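Lmo0135 protein (PDB 5ISU) probably binds peptides outside the cell and delivers them to an ABC transporter, as the substrate-binding protein of the uptake system. Local coordinates at residues L66-D71 with A143-I148; F98-I103 with G114-D119. All coordinates share one frame; numbering follows the deposited sequence.

Contact 1. Residues L66-D71 with A143-I148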
ATOM      1  N   LEU A  66      17.156  16.607  -2.096  1.00 51.56           N
ATOM      2  CA  LEU A  66      16.479  16.992  -0.869  1.00 53.37           C
ATOM      3  C   LEU A  66      17.583  17.266   0.129  1.00 57.71           C
ATOM      4  O   LEU A  66      18.550  16.513   0.206  1.00 62.08           O
ATOM      5  CB  LEU A  66      15.616  15.856  -0.320  1.00 52.04           C
ATOM      6  CG  LEU A  66      15.012  16.074   1.088  1.00 53.97           C
ATOM      7  CD1 LEU A  66      13.986  17.197   1.076  1.00 52.73           C
ATOM      8  CD2 LEU A  66      14.364  14.812   1.635  1.00 54.48           C
ATOM      9  N   ASP A  67      17.442  18.336   0.893  1.00 60.22           N
ATOM     10  CA  ASP A  67      18.435  18.684   1.892  1.00 66.11           C
ATOM     11  C   ASP A  67      17.686  19.059   3.172  1.00 63.23           C
ATOM     12  O   ASP A  67      16.751  19.853   3.153  1.00 59.13           O
ATOM     13  CB  ASP A  67      19.316  19.826   1.375  1.00 73.26           C
ATOM     14  CG  ASP A  67      20.563  20.047   2.216  1.00 83.89           C
ATOM     15  OD1 ASP A  67      20.691  19.468   3.322  1.00 93.19           O
ATOM     16  OD2 ASP A  67      21.434  20.821   1.763  1.00 97.06           O
ATOM     17  N   ILE A  68      18.095  18.456   4.275  1.00 63.95           N
ATOM     18  CA  ILE A  68      17.463  18.669   5.565  1.00 65.56           C
ATOM     19  C   ILE A  68      18.436  19.437   6.446  1.00 68.23           C
ATOM     20  O   ILE A  68      19.598  19.051   6.561  1.00 71.90           O
ATOM     21  CB  ILE A  68      17.110  17.306   6.203  1.00 68.31           C
ATOM     22  CG1 ILE A  68      16.263  16.470   5.220  1.00 66.07           C
ATOM     23  CG2 ILE A  68      16.397  17.487   7.544  1.00 70.26           C
ATOM     24  CD1 ILE A  68      15.959  15.053   5.689  1.00 67.09           C
ATOM     25  N   SER A  69      17.966  20.519   7.067  1.00 61.89           N
ATOM     26  CA  SER A  69      18.815  21.332   7.927  1.00 65.00           C
ATOM     27  C   SER A  69      19.257  20.568   9.189  1.00 65.51           C
ATOM     28  O   SER A  69      18.649  19.579   9.573  1.00 63.85           O
ATOM     29  CB  SER A  69      18.101  22.641   8.331  1.00 64.75           C
ATOM     30  OG  SER A  69      17.008  22.399   9.208  1.00 62.86           O
ATOM     31  N   ASP A  70      20.287  21.080   9.844  1.00 70.05           N
ATOM     32  CA  ASP A  70      20.821  20.458  11.065  1.00 73.83           C
ATOM     33  C   ASP A  70      19.792  20.361  12.201  1.00 71.43           C
ATOM     34  O   ASP A  70      19.759  19.363  12.908  1.00 72.11           O
ATOM     35  CB  ASP A  70      22.063  21.217  11.537  1.00 78.24           C
ATOM     36  CG  ASP A  70      23.156  21.303  10.454  1.00 82.83           C
ATOM     37  OD1 ASP A  70      23.084  20.555   9.437  1.00 81.74           O
ATOM     38  OD2 ASP A  70      24.090  22.126  10.631  1.00 87.52           O
ATOM     39  N   ASP A  71      18.951  21.383  12.352  1.00 70.38           N
ATOM     40  CA  ASP A  71      17.895  21.381  13.390  1.00 70.87           C
ATOM     41  C   ASP A  71      16.628  20.562  13.004  1.00 68.59           C
ATOM     42  O   ASP A  71      15.667  20.523  13.768  1.00 68.33           O
ATOM     43  CB  ASP A  71      17.521  22.815  13.820  1.00 73.59           C
ATOM     44  CG  ASP A  71      17.001  23.684  12.660  1.00 75.63           C
ATOM     45  OD1 ASP A  71      16.515  23.145  11.639  1.00 73.93           O
ATOM     46  OD2 ASP A  71      17.070  24.928  12.787  1.00 78.66           O
ATOM     47  N   ALA A 143       9.232  11.645   9.861  1.00 48.15           N
ATOM     48  CA  ALA A 143       8.368  11.027   8.832  1.00 47.76           C
ATOM     49  C   ALA A 143       8.065  11.955   7.677  1.00 47.07           C
ATOM     50  O   ALA A 143       7.560  11.508   6.654  1.00 44.76           O
ATOM     51  CB  ALA A 143       7.050  10.565   9.445  1.00 49.08           C
ATOM     52  N   PHE A 144       8.338  13.251   7.833  1.00 47.79           N
ATOM     53  CA  PHE A 144       8.044  14.184   6.744  1.00 46.22           C
ATOM     54  C   PHE A 144       8.949  13.937   5.528  1.00 44.88           C
ATOM     55  O   PHE A 144       8.574  14.272   4.413  1.00 43.25           O
ATOM     56  CB  PHE A 144       8.109  15.620   7.218  1.00 47.49           C
ATOM     57  CG  PHE A 144       7.679  16.601   6.188  1.00 47.54           C
ATOM     58  CD1 PHE A 144       6.342  16.676   5.817  1.00 47.31           C
ATOM     59  CD2 PHE A 144       8.591  17.482   5.618  1.00 47.54           C
ATOM     60  CE1 PHE A 144       5.917  17.596   4.875  1.00 48.32           C
ATOM     61  CE2 PHE A 144       8.174  18.408   4.675  1.00 49.00           C
ATOM     62  CZ  PHE A 144       6.836  18.463   4.299  1.00 48.83           C
ATOM     63  N   GLU A 145      10.128  13.351   5.741  1.00 46.56           N
ATOM     64  CA  GLU A 145      10.984  12.976   4.619  1.00 47.60           C
ATOM     65  C   GLU A 145      10.241  12.001   3.697  1.00 44.76           C
ATOM     66  O   GLU A 145      10.331  12.109   2.475  1.00 43.51           O
ATOM     67  CB  GLU A 145      12.284  12.333   5.092  1.00 53.35           C
ATOM     68  CG  GLU A 145      13.178  11.837   3.946  1.00 57.85           C
ATOM     69  CD  GLU A 145      14.581  11.418   4.383  1.00 64.34           C
ATOM     70  OE1 GLU A 145      14.854  11.302   5.613  1.00 68.47           O
ATOM     71  OE2 GLU A 145      15.419  11.210   3.477  1.00 69.13           O
ATOM     72  N   ASN A 146       9.509  11.059   4.290  1.00 42.66           N
ATOM     73  CA  ASN A 146       8.734  10.086   3.530  1.00 42.60           C
ATOM     74  C   ASN A 146       7.596  10.759   2.748  1.00 42.75           C
ATOM     75  O   ASN A 146       7.317  10.392   1.591  1.00 40.62           O
ATOM     76  CB  ASN A 146       8.148   9.039   4.457  1.00 45.68           C
ATOM     77  CG  ASN A 146       7.351   7.986   3.716  1.00 46.02           C
ATOM     78  OD1 ASN A 146       7.894   7.219   2.925  1.00 48.00           O
ATOM     79  ND2 ASN A 146       6.057   7.938   3.978  1.00 47.03           N
ATOM     80  N   THR A 147       6.927  11.719   3.383  1.00 41.02           N
ATOM     81  CA  THR A 147       5.859  12.465   2.728  1.00 41.84           C
ATOM     82  C   THR A 147       6.421  13.181   1.478  1.00 40.05           C
ATOM     83  O   THR A 147       5.777  13.213   0.438  1.00 40.72           O
ATOM     84  CB  THR A 147       5.237  13.490   3.700  1.00 44.25           C
ATOM     85  OG1 THR A 147       4.742  12.808   4.858  1.00 42.89           O
ATOM     86  CG2 THR A 147       4.118  14.219   3.051  1.00 44.42           C
ATOM     87  N   ILE A 148       7.621  13.745   1.580  1.00 39.82           N
ATOM     88  CA  ILE A 148       8.250  14.383   0.422  1.00 40.40           C
ATOM     89  C   ILE A 148       8.555  13.349  -0.683  1.00 39.89           C
ATOM     90  O   ILE A 148       8.433  13.658  -1.864  1.00 37.22           O
ATOM     91  CB  ILE A 148       9.548  15.135   0.812  1.00 41.56           C
ATOM     92  CG1 ILE A 148       9.207  16.382   1.625  1.00 44.41           C
ATOM     93  CG2 ILE A 148      10.335  15.579  -0.417  1.00 42.38           C
ATOM     94  CD1 ILE A 148      10.432  17.111   2.144  1.00 47.59           C
TER

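Contact 2. Residues F98-I103 with G114-D119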
ATOM      1  N   PHE A  98       1.829  25.382  -4.749  1.00 48.09           N
ATOM      2  CA  PHE A  98       0.395  25.354  -4.971  1.00 47.94           C
ATOM      3  C   PHE A  98      -0.203  24.014  -4.561  1.00 46.53           C
ATOM      4  O   PHE A  98      -1.280  23.970  -3.967  1.00 46.74           O
ATOM      5  CB  PHE A  98       0.034  25.661  -6.439  1.00 47.72           C
ATOM      6  CG  PHE A  98      -1.386  25.319  -6.778  1.00 47.25           C
ATOM      7  CD1 PHE A  98      -2.411  26.191  -6.465  1.00 50.94           C
ATOM      8  CD2 PHE A  98      -1.697  24.099  -7.357  1.00 46.35           C
ATOM      9  CE1 PHE A  98      -3.722  25.868  -6.744  1.00 51.88           C
ATOM     10  CE2 PHE A  98      -3.009  23.758  -7.637  1.00 47.39           C
ATOM     11  CZ  PHE A  98      -4.025  24.645  -7.329  1.00 50.26           C
ATOM     12  N   THR A  99       0.485  22.926  -4.872  1.00 45.99           N
ATOM     13  CA  THR A  99      -0.048  21.603  -4.523  1.00 46.45           C
ATOM     14  C   THR A  99      -0.192  21.430  -3.004  1.00 46.91           C
ATOM     15  O   THR A  99      -1.236  20.973  -2.528  1.00 45.88           O
ATOM     16  CB  THR A  99       0.777  20.442  -5.106  1.00 45.12           C
ATOM     17  OG1 THR A  99       0.895  20.583  -6.536  1.00 46.22           O
ATOM     18  CG2 THR A  99       0.089  19.123  -4.800  1.00 45.23           C
ATOM     19  N   VAL A 100       0.831  21.834  -2.254  1.00 45.89           N
ATOM     20  CA  VAL A 100       0.798  21.714  -0.797  1.00 45.84           C
ATOM     21  C   VAL A 100      -0.307  22.587  -0.206  1.00 46.95           C
ATOM     22  O   VAL A 100      -1.030  22.141   0.683  1.00 47.43           O
ATOM     23  CB  VAL A 100       2.150  22.081  -0.147  1.00 46.28           C
ATOM     24  CG1 VAL A 100       2.039  22.145   1.390  1.00 47.77           C
ATOM     25  CG2 VAL A 100       3.221  21.106  -0.566  1.00 44.37           C
ATOM     26  N   ASN A 101      -0.439  23.816  -0.705  1.00 48.45           N
ATOM     27  CA  ASN A 101      -1.496  24.727  -0.218  1.00 52.15           C
ATOM     28  C   ASN A 101      -2.880  24.187  -0.575  1.00 52.95           C
ATOM     29  O   ASN A 101      -3.829  24.365   0.197  1.00 54.22           O
ATOM     30  CB  ASN A 101      -1.311  26.155  -0.754  1.00 52.92           C
ATOM     31  CG  ASN A 101      -0.061  26.843  -0.199  1.00 53.97           C
ATOM     32  OD1 ASN A 101       0.567  27.652  -0.882  1.00 57.01           O
ATOM     33  ND2 ASN A 101       0.305  26.517   1.028  1.00 53.78           N
ATOM     34  N   SER A 102      -2.993  23.507  -1.717  1.00 50.01           N
ATOM     35  CA  SER A 102      -4.287  22.938  -2.116  1.00 52.85           C
ATOM     36  C   SER A 102      -4.635  21.714  -1.230  1.00 52.89           C
ATOM     37  O   SER A 102      -5.808  21.425  -1.011  1.00 56.50           O
ATOM     38  CB  SER A 102      -4.333  22.597  -3.615  1.00 51.75           C
ATOM     39  OG  SER A 102      -3.530  21.463  -3.914  1.00 53.70           O
ATOM     40  N   ILE A 103      -3.623  21.023  -0.704  1.00 52.11           N
ATOM     41  CA  ILE A 103      -3.852  19.885   0.219  1.00 52.02           C
ATOM     42  C   ILE A 103      -4.166  20.409   1.627  1.00 54.80           C
ATOM     43  O   ILE A 103      -5.009  19.843   2.345  1.00 54.36           O
ATOM     44  CB  ILE A 103      -2.631  18.936   0.285  1.00 50.79           C
ATOM     45  CG1 ILE A 103      -2.469  18.180  -1.038  1.00 50.39           C
ATOM     46  CG2 ILE A 103      -2.789  17.909   1.406  1.00 51.37           C
ATOM     47  CD1 ILE A 103      -1.230  17.308  -1.105  1.00 47.84           C
ATOM     48  N   GLY A 114      -3.345  15.309   6.635  1.00 53.52           N
ATOM     49  CA  GLY A 114      -2.668  14.956   7.895  1.00 56.51           C
ATOM     50  C   GLY A 114      -1.140  14.875   7.850  1.00 56.34           C
ATOM     51  O   GLY A 114      -0.478  15.081   8.861  1.00 59.30           O
ATOM     52  N   ASN A 115      -0.588  14.585   6.677  1.00 54.29           N
ATOM     53  CA  ASN A 115       0.862  14.487   6.481  1.00 54.05           C
ATOM     54  C   ASN A 115       1.584  15.845   6.447  1.00 53.22           C
ATOM     55  O   ASN A 115       2.822  15.902   6.530  1.00 49.73           O
ATOM     56  CB  ASN A 115       1.147  13.752   5.167  1.00 53.13           C
ATOM     57  CG  ASN A 115       0.614  12.319   5.160  1.00 54.54           C
ATOM     58  OD1 ASN A 115       0.319  11.756   6.202  1.00 57.75           O
ATOM     59  ND2 ASN A 115       0.512  11.725   3.972  1.00 54.12           N
ATOM     60  N   PHE A 116       0.820  16.924   6.292  1.00 52.71           N
ATOM     61  CA  PHE A 116       1.385  18.277   6.237  1.00 52.93           C
ATOM     62  C   PHE A 116       1.008  19.129   7.454  1.00 55.06           C
ATOM     63  O   PHE A 116       1.273  20.338   7.472  1.00 54.73           O
ATOM     64  CB  PHE A 116       0.957  18.970   4.936  1.00 52.36           C
ATOM     65  CG  PHE A 116       1.403  18.245   3.688  1.00 50.21           C
ATOM     66  CD1 PHE A 116       0.630  17.246   3.145  1.00 49.46           C
ATOM     67  CD2 PHE A 116       2.604  18.569   3.069  1.00 49.61           C
ATOM     68  CE1 PHE A 116       1.040  16.572   2.006  1.00 49.17           C
ATOM     69  CE2 PHE A 116       3.020  17.915   1.932  1.00 48.20           C
ATOM     70  CZ  PHE A 116       2.239  16.907   1.399  1.00 48.46           C
ATOM     71  N   VAL A 117       0.425  18.485   8.470  1.00 56.74           N
ATOM     72  CA  VAL A 117      -0.003  19.150   9.702  1.00 60.36           C
ATOM     73  C   VAL A 117       0.597  18.423  10.930  1.00 62.79           C
ATOM     74  O   VAL A 117       0.702  17.195  10.946  1.00 61.39           O
ATOM     75  CB  VAL A 117      -1.539  19.167   9.794  1.00 61.43           C
ATOM     76  CG1 VAL A 117      -2.004  19.946  11.011  1.00 65.41           C
ATOM     77  CG2 VAL A 117      -2.126  19.785   8.537  1.00 61.88           C
ATOM     78  N   PHE A 118       0.992  19.199  11.943  1.00 66.52           N
ATOM     79  CA  PHE A 118       1.615  18.673  13.165  1.00 68.52           C
ATOM     80  C   PHE A 118       1.097  19.479  14.325  1.00 72.73           C
ATOM     81  O   PHE A 118       1.308  20.688  14.364  1.00 73.28           O
ATOM     82  CB  PHE A 118       3.127  18.819  13.070  1.00 67.47           C
ATOM     83  CG  PHE A 118       3.686  18.223  11.832  1.00 65.63           C
ATOM     84  CD1 PHE A 118       3.895  16.852  11.748  1.00 65.09           C
ATOM     85  CD2 PHE A 118       3.934  19.013  10.720  1.00 65.63           C
ATOM     86  CE1 PHE A 118       4.381  16.284  10.586  1.00 63.02           C
ATOM     87  CE2 PHE A 118       4.411  18.447   9.549  1.00 63.90           C
ATOM     88  CZ  PHE A 118       4.640  17.081   9.482  1.00 62.84           C
ATOM     89  N   ASP A 119       0.420  18.817  15.264  1.00 77.01           N
ATOM     90  CA  ASP A 119      -0.219  19.498  16.407  1.00 82.03           C
ATOM     91  C   ASP A 119      -1.134  20.619  15.904  1.00 83.70           C
ATOM     92  O   ASP A 119      -1.159  21.712  16.455  1.00 86.71           O
ATOM     93  CB  ASP A 119       0.806  20.044  17.428  1.00 84.43           C
ATOM     94  CG  ASP A 119       1.409  18.962  18.303  1.00 85.01           C
ATOM     95  OD1 ASP A 119       1.702  17.864  17.788  1.00 81.36           O
ATOM     96  OD2 ASP A 119       1.607  19.230  19.514  1.00 87.45           O
TER

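Contact 1. Residues L66-D71 with A143-I148
Leu66 meets both Ile148 and Glu145 across this contact, one with each of its methyls. The contact sets an edge strand of a five-stranded antiparallel sheet beside a short helix, in a protein of the family 5 extracellular solute-binding group. Strand 66-68 and helix 144-148 run nearly antiparallel, at 165°, with their axes 11.0 Å apart at closest approach. CD1 of Leu66 touches CD1 of Ile148 at 3.7 Å. CD2 of Leu66 lies 3.9 Å from CG of Glu145. The fork can reach both partners because CG of Leu66 is anti to the backbone N (chi1 171°). Glu145 holds its chain extended, and its carboxylate reaches the end of Ile68. There OE1 of Glu145 is 3.9 Å from CD1 of Ile68, a packing contact with no polar bond. The two side chains cross at about a right angle. Ile148 is buried, whereas Leu66, Ile68 and Glu145 are partly exposed, so the contact is only partly sealed from solvent.

Tyr75 on the next strand, 74-79, touches Leu66 and Ile68 of its neighbour strand and Ile148 of the helix. Phe144 on the helix makes edge-to-face ring contacts with Tyr75 and Phe135. Asp67 bonds through its backbone to Thr76. Beyond the strand the chain turns back toward 74-79. Ser69 OG accepts from Thr74 N, and Asp71 OD1 accepts from Leu73 N. The turn is closed by Ser69 OG, which donates to Asp71 OD1 at 2.6 Å from above the carboxylate plane.

Contact 2. Residues F98-I103 with G114-D119
The Phe116 ring meets Val100 and Ile103 of helix 93-104, each obliquely. Ile103 takes the CD1 and CE1 side of the ring. Its CG2 is 3.9 Å from Phe116 CD1, and its CD1 is 3.9 Å from Phe116 CE1. Val100 takes the CD2 and CE2 side. Its CG1 is 4.0 Å from Phe116 CD2, while its CG2 is 4.1 Å from Phe116 CE2. The second flat group, the Phe98 ring, lies away from Phe116. One of its faces receives CB of Ser102, 4.2 Å above the plane and offset toward the rim.

Val100 and Ile103 are three residues apart, about one helical turn, so both side chains reach the same ring. In Phe116, CG stands anti to the carbonyl carbon (chi1 -60°), which sends the ring toward the helix. All three side chains are buried, and the contact between them is wholly apolar. Around them, Val125 touches Val100, and Val123 touches Phe116 and also bonds to its backbone. Phe144 and Thr147 of helix 144-148 pack on the Phe116 ring as well.

The buried hydroxyls of the helix have partners. Ser102 OG donates to Thr99 O at 2.7 Å, tilted 26° from the carbonyl plane. Ile103 N reaches the same oxygen at 3.0 Å from the same face, so Thr99 O is gripped by two donors. Thr99 OG1 bonds to Asp95 O and Ile154 N, and Ser102 OG also pairs with Asn34 ND2.

This is helix-on-sheet packing: Phe116, at the 117-118 edge of the five-stranded sheet, packs between the sheet and helix 93-104, within a solute-binding protein of family 5.

The centres of contacts 1 and 2 lie about 15 Å apart, on the same side of the centre of the chain. Both segments of contact 2 fall, in sequence, between the two segments of contact 1. Both contacts reach one antiparallel sheet, with the order 63-68, 74-79, 132-136, 121-129 and 117-118. Contact 1 uses its first edge strand, and contact 2 sits at the other edge. Helix 144-148 joins them directly: Thr147 CG2 lies 3.7 Å from Phe116 CZ, and Phe144 CE1 lies 3.9 Å from Phe116 CD2. Phe116 is touched by both helices, 93-104 and 144-148, so the two contacts belong to one continuous apolar packing beside this sheet.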